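Local atomic coordinates of type 2A phosphatase-associated protein 42 (Saccharomyces cerevisiae, PDB entry 2V0P), a protein that associates with type 2A phosphatase catalytic subunits and inhibits the phosphatase SIT4, acting in TOR signalling in response to the nitrogen source. Residues K154-S157 with G158-K162. Numbering follows the deposited sequence.
Sequences KDLS and GAQLK
The isobutyl end of Leu156 lies against the terminal amide of Gln160, one helical turn further on. Leu156 CG sits 3.6 Å from Gln160 NE2, and both methyls, CD1 and CD2, also approach this nitrogen. With Gln160 CG anti to its carbonyl carbon (chi1 -69°) and the rest of the chain extended, the amide reaches back toward the start of the helix and passes at a slant across the end of Leu156. Gln160 CG also packs on Leu156 O at 3.2 Å. Leu156 O also accepts the backbone bond from Gln160 N at 2.9 Å.

Asp155 reaches over the start of the helix. Asp155 OD2 accepts from Gly158 N at 3.0 Å, with the donor well above the carboxylate plane (61° out of it). Ser157 OG gives Asp155 OD2 a second bond of 3.2 Å, nearly in line with the C-O bond. OD1 is held by Lys151 N in the preceding loop, so both carboxylate oxygens are tied down. The carboxylate sits at the amino end of the helix, where its charge probably interacts favourably with the helix dipole.

Asp155 O accepts from Ala159 N at 2.9 Å. Ser157 O accepts from Leu161 N at 2.8 Å. Ala159 packs on Phe170 and Gln160 on Ile167, both of the second subunit. The arrangement is an aspartate N-cap, here opening helix 156-186 of the TPR-like, all-helical N-terminal domain.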
loop_
_atom_site.group_PDB
_atom_site.type_symbol
_atom_site.label_atom_id
_atom_site.label_comp_id
_atom_site.label_asym_id
_atom_site.label_seq_id
_atom_site.Cartn_x
_atom_site.Cartn_y
_atom_site.Cartn_z
ATOM N N LYS A 154 9.000 12.601 2.478
ATOM C CA LYS A 154 9.885 13.669 2.050
ATOM C C LYS A 154 11.173 13.027 1.544
ATOM O O LYS A 154 11.995 13.689 0.939
ATOM C CB LYS A 154 10.240 14.507 3.271
ATOM C CG LYS A 154 10.241 15.985 3.116
ATOM C CD LYS A 154 10.526 16.597 4.483
ATOM C CE LYS A 154 9.668 15.952 5.578
ATOM N NZ LYS A 154 9.866 16.603 6.912
ATOM N N ASP A 155 11.320 11.726 1.798
ATOM C CA ASP A 155 12.569 11.011 1.566
ATOM C C ASP A 155 12.775 10.747 0.080
ATOM O O ASP A 155 12.569 9.641 -0.407
ATOM C CB ASP A 155 12.607 9.723 2.389
ATOM C CG ASP A 155 13.968 9.036 2.366
ATOM O OD1 ASP A 155 14.073 7.926 2.937
ATOM O OD2 ASP A 155 14.931 9.597 1.796
ATOM N N LEU A 156 13.193 11.795 -0.624
ATOM C CA LEU A 156 13.475 11.707 -2.038
ATOM C C LEU A 156 14.558 10.677 -2.347
ATOM O O LEU A 156 14.395 9.940 -3.290
ATOM C CB LEU A 156 13.838 13.062 -2.635
ATOM C CG LEU A 156 14.032 13.156 -4.152
ATOM C CD1 LEU A 156 12.799 12.659 -4.898
ATOM C CD2 LEU A 156 14.370 14.594 -4.542
ATOM N N SER A 157 15.631 10.629 -1.560
ATOM C CA SER A 157 16.733 9.717 -1.868
ATOM C C SER A 157 16.271 8.282 -1.707
ATOM O O SER A 157 16.390 7.489 -2.618
ATOM C CB SER A 157 17.973 10.035 -1.028
ATOM O OG SER A 157 17.613 10.478 0.266
ATOM N N GLY A 158 15.688 7.978 -0.554
ATOM C CA GLY A 158 14.968 6.734 -0.312
ATOM C C GLY A 158 14.031 6.315 -1.429
ATOM O O GLY A 158 14.044 5.211 -1.826
ATOM N N ALA A 159 13.200 7.218 -1.925
ATOM C CA ALA A 159 12.295 6.879 -3.011
ATOM C C ALA A 159 13.069 6.607 -4.308
ATOM O O ALA A 159 12.698 5.733 -5.069
ATOM C CB ALA A 159 11.311 7.984 -3.221
ATOM N N GLN A 160 14.134 7.382 -4.552
ATOM C CA GLN A 160 14.949 7.200 -5.766
ATOM C C GLN A 160 15.734 5.901 -5.727
ATOM O O GLN A 160 15.924 5.260 -6.744
ATOM C CB GLN A 160 15.893 8.382 -5.995
ATOM C CG GLN A 160 15.212 9.720 -6.383
ATOM C CD GLN A 160 16.167 10.885 -6.356
ATOM O OE1 GLN A 160 17.205 10.838 -5.689
ATOM N NE2 GLN A 160 15.833 11.954 -7.087
ATOM N N LEU A 161 16.194 5.523 -4.546
ATOM C CA LEU A 161 16.835 4.233 -4.350
ATOM C C LEU A 161 15.891 3.033 -4.591
ATOM O O LEU A 161 16.237 2.070 -5.289
ATOM C CB LEU A 161 17.473 4.186 -2.962
ATOM C CG LEU A 161 18.425 3.036 -2.592
ATOM C CD1 LEU A 161 19.187 2.453 -3.786
ATOM C CD2 LEU A 161 19.395 3.595 -1.573
ATOM N N LYS A 162 14.687 3.101 -4.030
ATOM C CA LYS A 162 13.638 2.157 -4.338
ATOM C C LYS A 162 13.323 2.045 -5.825
ATOM O O LYS A 162 13.260 0.932 -6.359
ATOM C CB LYS A 162 12.366 2.467 -3.526
ATOM C CG LYS A 162 11.203 1.558 -3.877
ATOM C CD LYS A 162 11.211 0.348 -3.012
ATOM C CE LYS A 162 9.841 -0.272 -2.936
ATOM N NZ LYS A 162 9.017 0.485 -1.939
#